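Local coordinates for sulfatase (Bacteroides fragilis CAG:558, PDB 6USS), which probably hydrolyses aryl sulfate esters as a calcium-dependent sulfatase of the gut microbiome, here in a form altered at its catalytic position, at residues G435-T443 against L451-K459. The protein carries 1 engineered substitution. Sequence-based numbering, arbitrary orientation.
Sequences GPGIGPTCT and LIYYYENGK
Cys442 and Tyr453 pair through two backbone hydrogen bonds: Tyr453 N gives a nearly straight one to Cys442 O (2.9 Å, 173° at the hydrogen), while Cys442 N returns a more bent one to Tyr453 O (3.1 Å). Two residues beyond, past both strand ends, Tyr455 N donates to Pro440 O (2.9 Å). A water donates to the same Pro440 O and accepts from Glu456 N, bridging the segments just beyond the last strand pair. These bonds zip together the open end of the antiparallel hairpin 441-446/449-454, the central strands of the four-stranded C-terminal sheet of the sulfatase fold, away from the calcium site. On the face carrying Thr441, Thr443, Ile452 and Tyr454, Thr441 CG2 lies over the Tyr454 ring in a CH-pi contact, 4.0 Å from its centroid. The phenol OH reaches Gly437 CA (3.7 Å) and is hydrogen-bonded to Glu461 OE1 on the next strand. Alongside, Thr443 OG1 and CG2 lie against Ile452 CG1. On the reverse face, Cys442 SG, swung between its own backbone N and carbonyl carbon (chi1 41°), meets the edge of the Tyr453 ring at CD2 (3.6 Å) and approaches the Tyr455 ring obliquely. Leu490 and Leu494 of helix 480-496 cover Cys442. Pro440 CB packs on Tyr455 CB (3.8 Å), and the Tyr455 ring edge meets Pro440 C. The hydroxyls of Tyr453 and Tyr455 are hydrogen-bonded to Pro512 O and Asn426 OD1.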
loop_
_atom_site.group_PDB
_atom_site.type_symbol
_atom_site.label_atom_id
_atom_site.label_comp_id
_atom_site.label_asym_id
_atom_site.label_seq_id
_atom_site.Cartn_x
_atom_site.Cartn_y
_atom_site.Cartn_z
ATOM N N GLY A 435 -32.831 -8.459 -22.074
ATOM C CA GLY A 435 -32.461 -8.145 -23.437
ATOM C C GLY A 435 -31.855 -9.357 -24.116
ATOM O O GLY A 435 -31.686 -10.413 -23.501
ATOM N N PRO A 436 -31.520 -9.237 -25.397
ATOM C CA PRO A 436 -31.003 -10.410 -26.123
ATOM C C PRO A 436 -29.697 -10.923 -25.510
ATOM O O PRO A 436 -28.739 -10.169 -25.296
ATOM C CB PRO A 436 -30.816 -9.882 -27.552
ATOM C CG PRO A 436 -31.805 -8.726 -27.664
ATOM C CD PRO A 436 -31.791 -8.090 -26.287
ATOM N N GLY A 437 -29.674 -12.219 -25.205
ATOM C CA GLY A 437 -28.500 -12.808 -24.599
ATOM C C GLY A 437 -28.330 -12.529 -23.124
ATOM O O GLY A 437 -27.394 -13.064 -22.514
ATOM N N ILE A 438 -29.201 -11.723 -22.526
ATOM C CA ILE A 438 -29.105 -11.397 -21.108
ATOM C C ILE A 438 -29.939 -12.381 -20.305
ATOM O O ILE A 438 -31.065 -12.719 -20.689
ATOM C CB ILE A 438 -29.560 -9.953 -20.840
ATOM C CG1 ILE A 438 -28.840 -8.980 -21.768
ATOM C CG2 ILE A 438 -29.305 -9.589 -19.410
ATOM C CD1 ILE A 438 -29.250 -7.530 -21.565
ATOM N N GLY A 439 -29.394 -12.811 -19.165
ATOM C CA GLY A 439 -30.008 -13.795 -18.307
ATOM C C GLY A 439 -28.966 -14.792 -17.830
ATOM O O GLY A 439 -27.793 -14.721 -18.218
ATOM N N PRO A 440 -29.369 -15.751 -16.995
ATOM C CA PRO A 440 -28.419 -16.785 -16.528
ATOM C C PRO A 440 -27.968 -17.694 -17.668
ATOM O O PRO A 440 -28.770 -18.429 -18.252
ATOM C CB PRO A 440 -29.224 -17.565 -15.479
ATOM C CG PRO A 440 -30.546 -16.844 -15.342
ATOM C CD PRO A 440 -30.748 -15.990 -16.529
ATOM N N THR A 441 -26.670 -17.663 -17.969
ATOM C CA THR A 441 -26.120 -18.408 -19.093
ATOM C C THR A 441 -24.724 -18.907 -18.753
ATOM O O THR A 441 -24.047 -18.371 -17.869
ATOM C CB THR A 441 -26.010 -17.539 -20.351
ATOM O OG1 THR A 441 -25.213 -16.380 -20.054
ATOM C CG2 THR A 441 -27.380 -17.114 -20.863
ATOM N N CYS A 442 -24.287 -19.923 -19.486
ATOM C CA CYS A 442 -22.871 -20.155 -19.688
ATOM C C CYS A 442 -22.621 -20.279 -21.179
ATOM O O CYS A 442 -23.509 -20.649 -21.950
ATOM C CB CYS A 442 -22.374 -21.416 -18.952
ATOM S SG CYS A 442 -23.543 -22.754 -19.078
ATOM N N THR A 443 -21.393 -19.992 -21.578
ATOM C CA THR A 443 -21.021 -19.894 -22.975
ATOM C C THR A 443 -19.663 -20.537 -23.172
ATOM O O THR A 443 -18.756 -20.346 -22.347
ATOM C CB THR A 443 -20.959 -18.427 -23.406
ATOM O OG1 THR A 443 -22.228 -17.819 -23.170
ATOM C CG2 THR A 443 -20.633 -18.323 -24.877
ATOM N N LEU A 451 -21.330 -21.478 -28.375
ATOM C CA LEU A 451 -22.524 -22.106 -27.824
ATOM C C LEU A 451 -22.930 -21.375 -26.551
ATOM O O LEU A 451 -22.135 -21.266 -25.611
ATOM C CB LEU A 451 -22.299 -23.590 -27.535
ATOM C CG LEU A 451 -23.444 -24.183 -26.692
ATOM C CD1 LEU A 451 -24.717 -24.269 -27.519
ATOM C CD2 LEU A 451 -23.087 -25.548 -26.096
ATOM N N ILE A 452 -24.167 -20.879 -26.528
ATOM C CA ILE A 452 -24.757 -20.243 -25.357
ATOM C C ILE A 452 -25.862 -21.147 -24.835
ATOM O O ILE A 452 -26.743 -21.581 -25.598
ATOM C CB ILE A 452 -25.301 -18.840 -25.678
ATOM C CG1 ILE A 452 -24.207 -17.953 -26.274
ATOM C CG2 ILE A 452 -25.890 -18.204 -24.434
ATOM C CD1 ILE A 452 -24.738 -16.688 -26.921
ATOM N N TYR A 453 -25.806 -21.444 -23.541
ATOM C CA TYR A 453 -26.809 -22.254 -22.868
ATOM C C TYR A 453 -27.529 -21.400 -21.840
ATOM O O TYR A 453 -26.885 -20.676 -21.072
ATOM C CB TYR A 453 -26.161 -23.447 -22.187
ATOM C CG TYR A 453 -27.065 -24.173 -21.215
ATOM C CD1 TYR A 453 -28.172 -24.905 -21.665
ATOM C CD2 TYR A 453 -26.793 -24.157 -19.843
ATOM C CE1 TYR A 453 -28.990 -25.593 -20.767
ATOM C CE2 TYR A 453 -27.607 -24.850 -18.936
ATOM C CZ TYR A 453 -28.702 -25.567 -19.404
ATOM O OH TYR A 453 -29.517 -26.257 -18.520
ATOM N N TYR A 454 -28.855 -21.489 -21.820
ATOM C CA TYR A 454 -29.678 -20.642 -20.966
ATOM C C TYR A 454 -30.213 -21.484 -19.814
ATOM O O TYR A 454 -31.028 -22.393 -20.026
ATOM C CB TYR A 454 -30.809 -20.008 -21.763
ATOM C CG TYR A 454 -30.357 -19.002 -22.806
ATOM C CD1 TYR A 454 -29.806 -19.425 -24.015
ATOM C CD2 TYR A 454 -30.481 -17.627 -22.586
ATOM C CE1 TYR A 454 -29.400 -18.520 -24.978
ATOM C CE2 TYR A 454 -30.085 -16.706 -23.559
ATOM C CZ TYR A 454 -29.548 -17.161 -24.757
ATOM O OH TYR A 454 -29.145 -16.269 -25.733
ATOM N N TYR A 455 -29.755 -21.166 -18.596
ATOM C CA TYR A 455 -30.171 -21.901 -17.409
ATOM C C TYR A 455 -31.676 -21.860 -17.214
ATOM O O TYR A 455 -32.248 -22.806 -16.668
ATOM C CB TYR A 455 -29.499 -21.324 -16.165
ATOM C CG TYR A 455 -28.036 -21.630 -16.019
ATOM C CD1 TYR A 455 -27.614 -22.885 -15.641
ATOM C CD2 TYR A 455 -27.075 -20.657 -16.236
ATOM C CE1 TYR A 455 -26.284 -23.177 -15.481
ATOM C CE2 TYR A 455 -25.722 -20.943 -16.078
ATOM C CZ TYR A 455 -25.346 -22.208 -15.693
ATOM O OH TYR A 455 -24.030 -22.538 -15.528
ATOM N N GLU A 456 -32.330 -20.768 -17.625
ATOM C CA GLU A 456 -33.714 -20.566 -17.211
ATOM C C GLU A 456 -34.658 -21.555 -17.888
ATOM O O GLU A 456 -35.650 -21.974 -17.276
ATOM C CB GLU A 456 -34.160 -19.118 -17.471
ATOM C CG GLU A 456 -35.343 -18.674 -16.589
ATOM C CD GLU A 456 -35.879 -17.270 -16.908
ATOM O OE1 GLU A 456 -35.086 -16.404 -17.359
ATOM O OE2 GLU A 456 -37.096 -17.031 -16.681
ATOM N N ASN A 457 -34.366 -21.964 -19.129
ATOM C CA ASN A 457 -35.232 -22.932 -19.788
ATOM C C ASN A 457 -34.473 -23.956 -20.622
ATOM O O ASN A 457 -35.104 -24.650 -21.421
ATOM C CB ASN A 457 -36.248 -22.215 -20.676
ATOM C CG ASN A 457 -35.584 -21.439 -21.804
ATOM O OD1 ASN A 457 -34.356 -21.292 -21.830
ATOM N ND2 ASN A 457 -36.390 -20.944 -22.746
ATOM N N GLY A 458 -33.147 -24.062 -20.479
ATOM C CA GLY A 458 -32.369 -25.038 -21.225
ATOM C C GLY A 458 -32.188 -24.744 -22.701
ATOM O O GLY A 458 -31.692 -25.604 -23.438
ATOM N N LYS A 459 -32.599 -23.565 -23.161
ATOM C CA LYS A 459 -32.432 -23.202 -24.559
ATOM C C LYS A 459 -30.948 -23.151 -24.911
ATOM O O LYS A 459 -30.123 -22.698 -24.111
ATOM C CB LYS A 459 -33.107 -21.844 -24.810
ATOM C CG LYS A 459 -32.892 -21.234 -26.179
ATOM C CD LYS A 459 -33.900 -21.781 -27.201
ATOM C CE LYS A 459 -33.634 -21.231 -28.616
ATOM N NZ LYS A 459 -34.075 -22.197 -29.674
HETATM O O HOH W 1 -31.397 -18.286 -18.793
#